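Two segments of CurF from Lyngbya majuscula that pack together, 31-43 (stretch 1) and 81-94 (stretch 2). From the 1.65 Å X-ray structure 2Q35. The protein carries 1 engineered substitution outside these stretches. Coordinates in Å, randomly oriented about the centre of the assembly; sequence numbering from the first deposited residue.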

# COMPACT_ATOMS: atom_id res chain seq x y z
N ILE A 31 24.18 -23.63 6.66
CA ILE A 31 23.64 -22.25 6.61
C ILE A 31 22.70 -22.00 7.78
O ILE A 31 22.76 -20.95 8.44
CB ILE A 31 22.94 -21.95 5.25
CG1 ILE A 31 23.97 -21.69 4.15
CG2 ILE A 31 21.91 -20.80 5.39
CD1 ILE A 31 24.67 -20.32 4.21
N VAL A 32 21.81 -22.96 8.05
CA VAL A 32 20.84 -22.80 9.13
C VAL A 32 21.58 -22.66 10.45
O VAL A 32 21.32 -21.72 11.23
CB VAL A 32 19.84 -23.99 9.13
CG1 VAL A 32 18.96 -23.98 10.37
CG2 VAL A 32 18.99 -23.95 7.86
N GLU A 33 22.55 -23.54 10.69
CA GLU A 33 23.29 -23.53 11.95
C GLU A 33 24.16 -22.28 12.06
O GLU A 33 24.29 -21.69 13.14
CB GLU A 33 24.13 -24.79 12.11
CG GLU A 33 25.04 -24.80 13.34
CD GLU A 33 24.30 -24.79 14.70
OE1 GLU A 33 23.06 -24.96 14.76
OE2 GLU A 33 25.00 -24.63 15.73
N GLY A 34 24.75 -21.84 10.95
CA GLY A 34 25.61 -20.67 11.00
C GLY A 34 24.81 -19.38 11.20
O GLY A 34 25.26 -18.46 11.88
N LEU A 35 23.62 -19.32 10.60
CA LEU A 35 22.72 -18.19 10.89
C LEU A 35 22.30 -18.18 12.37
O LEU A 35 22.34 -17.11 13.00
CB LEU A 35 21.48 -18.22 9.97
CG LEU A 35 21.69 -17.82 8.53
CD1 LEU A 35 20.43 -18.17 7.76
CD2 LEU A 35 22.02 -16.27 8.42
N ARG A 36 21.92 -19.34 12.91
CA ARG A 36 21.59 -19.41 14.33
C ARG A 36 22.75 -18.90 15.20
O ARG A 36 22.57 -18.03 16.06
CB ARG A 36 21.16 -20.83 14.74
CG ARG A 36 20.65 -20.86 16.18
CD ARG A 36 20.92 -22.19 16.95
NE ARG A 36 22.32 -22.62 16.88
CZ ARG A 36 23.33 -22.08 17.58
NH1 ARG A 36 23.13 -21.08 18.44
NH2 ARG A 36 24.55 -22.55 17.39
N HIS A 37 23.95 -19.41 14.93
CA HIS A 37 25.12 -19.00 15.68
C HIS A 37 25.39 -17.51 15.57
O HIS A 37 25.59 -16.82 16.57
CB HIS A 37 26.36 -19.78 15.25
CG HIS A 37 27.59 -19.33 15.96
ND1 HIS A 37 27.81 -19.57 17.31
CD2 HIS A 37 28.64 -18.59 15.53
CE1 HIS A 37 28.97 -19.04 17.66
NE2 HIS A 37 29.49 -18.43 16.60
N CYS A 38 25.42 -16.99 14.36
CA CYS A 38 25.76 -15.57 14.24
C CYS A 38 24.72 -14.66 14.87
O CYS A 38 25.08 -13.67 15.50
CB CYS A 38 26.00 -15.18 12.80
SG CYS A 38 27.55 -15.88 12.14
N PHE A 39 23.43 -15.02 14.76
CA PHE A 39 22.39 -14.22 15.42
C PHE A 39 22.44 -14.33 16.96
O PHE A 39 22.11 -13.36 17.64
CB PHE A 39 21.00 -14.50 14.86
CG PHE A 39 20.70 -13.72 13.60
CD1 PHE A 39 20.35 -12.37 13.68
CD2 PHE A 39 20.76 -14.32 12.35
CE1 PHE A 39 20.07 -11.60 12.51
CE2 PHE A 39 20.49 -13.57 11.17
CZ PHE A 39 20.14 -12.22 11.25
N SER A 40 22.91 -15.48 17.47
CA SER A 40 23.20 -15.64 18.91
C SER A 40 24.30 -14.68 19.34
O SER A 40 24.20 -13.98 20.33
CB SER A 40 23.63 -17.07 19.24
OG SER A 40 23.95 -17.19 20.62
N VAL A 41 25.39 -14.65 18.57
CA VAL A 41 26.47 -13.72 18.86
C VAL A 41 25.97 -12.27 18.89
O VAL A 41 26.30 -11.50 19.80
CB VAL A 41 27.63 -13.92 17.86
CG1 VAL A 41 28.70 -12.83 18.02
CG2 VAL A 41 28.25 -15.27 18.12
N VAL A 42 25.15 -11.91 17.90
CA VAL A 42 24.56 -10.57 17.86
C VAL A 42 23.74 -10.31 19.13
O VAL A 42 23.90 -9.26 19.77
CB VAL A 42 23.68 -10.41 16.62
CG1 VAL A 42 22.83 -9.13 16.70
CG2 VAL A 42 24.61 -10.33 15.39
N ALA A 43 22.89 -11.26 19.51
CA ALA A 43 22.01 -11.05 20.67
C ALA A 43 22.80 -10.77 21.95
O ALA A 43 22.31 -10.09 22.87
CB ALA A 43 21.09 -12.23 20.86
N ASP A 81 11.65 -23.71 8.21
CA ASP A 81 11.09 -22.40 8.56
C ASP A 81 12.13 -21.59 9.33
O ASP A 81 12.30 -21.79 10.53
CB ASP A 81 9.83 -22.58 9.41
CG ASP A 81 9.17 -21.25 9.80
OD1 ASP A 81 9.63 -20.16 9.41
OD2 ASP A 81 8.16 -21.32 10.53
N LEU A 82 12.81 -20.68 8.63
CA LEU A 82 13.84 -19.82 9.24
C LEU A 82 13.30 -18.48 9.73
O LEU A 82 14.08 -17.60 10.14
CB LEU A 82 14.98 -19.57 8.22
CG LEU A 82 16.02 -20.67 8.03
CD1 LEU A 82 15.42 -21.99 7.54
CD2 LEU A 82 17.12 -20.17 7.05
N SER A 83 11.98 -18.31 9.70
CA SER A 83 11.40 -17.04 10.07
C SER A 83 11.71 -16.68 11.52
O SER A 83 12.08 -15.53 11.79
CB SER A 83 9.90 -17.00 9.80
OG SER A 83 9.20 -17.89 10.64
N GLY A 84 11.57 -17.63 12.43
CA GLY A 84 11.79 -17.33 13.85
C GLY A 84 13.19 -16.82 14.12
O GLY A 84 13.38 -15.94 14.95
N LEU A 85 14.16 -17.36 13.38
CA LEU A 85 15.55 -16.94 13.47
C LEU A 85 15.70 -15.44 13.21
O LEU A 85 16.39 -14.73 13.95
CB LEU A 85 16.36 -17.69 12.41
CG LEU A 85 17.86 -17.87 12.53
CD1 LEU A 85 18.29 -17.86 13.99
CD2 LEU A 85 18.19 -19.22 11.87
N ILE A 86 15.08 -14.97 12.14
CA ILE A 86 15.19 -13.56 11.75
C ILE A 86 14.30 -12.67 12.61
O ILE A 86 14.73 -11.61 13.09
CB ILE A 86 14.77 -13.36 10.27
CG1 ILE A 86 15.65 -14.18 9.32
CG2 ILE A 86 14.77 -11.87 9.89
CD1 ILE A 86 17.16 -13.80 9.34
N LEU A 87 13.05 -13.11 12.83
CA LEU A 87 12.07 -12.29 13.53
C LEU A 87 12.36 -12.12 15.02
O LEU A 87 11.92 -11.15 15.65
CB LEU A 87 10.66 -12.85 13.34
CG LEU A 87 10.15 -12.82 11.90
CD1 LEU A 87 8.80 -13.55 11.85
CD2 LEU A 87 10.08 -11.39 11.33
N ASP A 88 13.13 -13.06 15.58
CA ASP A 88 13.54 -12.96 16.98
C ASP A 88 14.63 -11.90 17.23
O ASP A 88 14.81 -11.47 18.37
CB ASP A 88 13.97 -14.31 17.53
CG ASP A 88 12.78 -15.19 17.95
OD1 ASP A 88 11.61 -14.72 17.88
OD2 ASP A 88 13.03 -16.34 18.36
N CYS A 89 15.35 -11.49 16.19
CA CYS A 89 16.43 -10.51 16.37
C CYS A 89 15.80 -9.17 16.75
O CYS A 89 14.89 -8.68 16.06
CB CYS A 89 17.18 -10.38 15.05
SG CYS A 89 18.53 -9.14 15.15
N GLU A 90 16.28 -8.56 17.84
CA GLU A 90 15.61 -7.37 18.39
C GLU A 90 16.10 -6.05 17.84
O GLU A 90 15.49 -5.01 18.10
CB GLU A 90 15.66 -7.38 19.91
CG GLU A 90 17.03 -7.02 20.46
CD GLU A 90 17.12 -7.07 21.99
OE1 GLU A 90 16.08 -7.19 22.67
OE2 GLU A 90 18.27 -6.96 22.49
N ILE A 91 17.20 -6.10 17.09
CA ILE A 91 17.73 -4.89 16.43
C ILE A 91 17.42 -4.90 14.94
O ILE A 91 17.20 -5.95 14.35
CB ILE A 91 19.25 -4.69 16.70
CG1 ILE A 91 20.06 -5.94 16.29
CG2 ILE A 91 19.48 -4.31 18.19
CD1 ILE A 91 21.56 -5.67 16.20
N PRO A 92 17.37 -3.71 14.32
CA PRO A 92 17.03 -3.67 12.88
C PRO A 92 17.99 -4.46 11.99
O PRO A 92 19.22 -4.49 12.24
CB PRO A 92 17.15 -2.18 12.51
CG PRO A 92 17.39 -1.44 13.75
CD PRO A 92 17.54 -2.37 14.92
N ILE A 93 17.41 -5.09 10.98
CA ILE A 93 18.16 -5.88 10.00
C ILE A 93 17.93 -5.28 8.61
O ILE A 93 16.79 -5.00 8.23
CB ILE A 93 17.70 -7.36 10.00
CG1 ILE A 93 17.88 -8.01 11.37
CG2 ILE A 93 18.45 -8.21 8.91
CD1 ILE A 93 17.18 -9.39 11.42
N ILE A 94 19.02 -5.10 7.85
CA ILE A 94 18.96 -4.72 6.43
C ILE A 94 19.42 -5.91 5.59
O ILE A 94 20.53 -6.41 5.77
CB ILE A 94 19.90 -3.54 6.14
CG1 ILE A 94 19.58 -2.34 7.05
CG2 ILE A 94 19.87 -3.14 4.64
CD1 ILE A 94 20.60 -1.19 7.03
O HOH W 1 20.49 -8.42 22.97

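A helix that packs against a neighbouring segment usually does so along one stripe of its surface, reached by side chains spaced three or four residues apart. The contact between residues 31-43 and 81-94 of CurF is a compact example. Stretch 1 is helical throughout, held by an unbroken ladder of i to i+4 backbone hydrogen bonds from L35 N to I31 O onward. Stretch 2 offers a short helix, then a loop that leads into a strand. The two helices lie nearly parallel, their axes 21° apart and 10.4 Å apart at closest approach, and no direct hydrogen bond links the stretches; packing is apolar and buries 487 Å², both sides summed.

The stripe opens at V32, whose CG2 lies 4.1 Å from CD1 of L82, the N-cap residue of the short helix. The carbonyl O of V32 also comes within 4.1 Å of L85 CD2, so the backbone of stretch 1 helps to shape the surface on which that leucine rests. E33 points away from the contact and G34 takes no part in it.

One turn on, the CA-to-CB bond of L35 points toward stretch 2, and the residue meets two leucines: L35 CD1 is 3.9 Å from L82 CD2, and L35 CB is 3.9 Å from L85 CD2. R36 shows how a polar residue can border such an interface without placing its charge there. The CA of R36 approaches L85 CD1 to 3.7 Å, but the end of the side chain leads away, back toward E33. There R36 NH2 donates to E33 OE2 at 2.7 Å in a salt bridge, and R36 NE donates to E33 OE1 at 3.2 Å; both hydrogen bonds are almost straight. V32, L35, R36 and F39 together form the hollow that receives L85, a classic knob into hole.

F39, the most heavily covered residue of stretch 1, bridges the two parts of its partner. Its CB is 4.4 Å from L85 CD1, while the ring lies alongside the short helix. The carbonyl O of L85 lies over one face. F39 CE2 is 3.8 Å from I86 CD1, a contact made possible because the end of the I86 side chain comes nearer although its CA-to-CB bond points sideways. F39 CE1 lies 3.9 Å from C89 SG and 3.8 Å from I93 CD1. The sulfur sits at the ring edge, 5.1 Å from the ring centroid and 78° off the ring normal, near the plane of the aromatic system. One ring thus touches the helix, the loop and the strand of stretch 2.

S40 points away and V41 is out of reach, so the next contact falls to V42, three residues beyond F39. Its CG1 packs 3.7 Å from CD1 of I91, in the loop that leads to the strand. At A43 the direct packing gives way to water: a single molecule donates to A43 O at 2.5 Å and to E90 OE2 at 2.7 Å, joining the stretches where their side chains no longer touch.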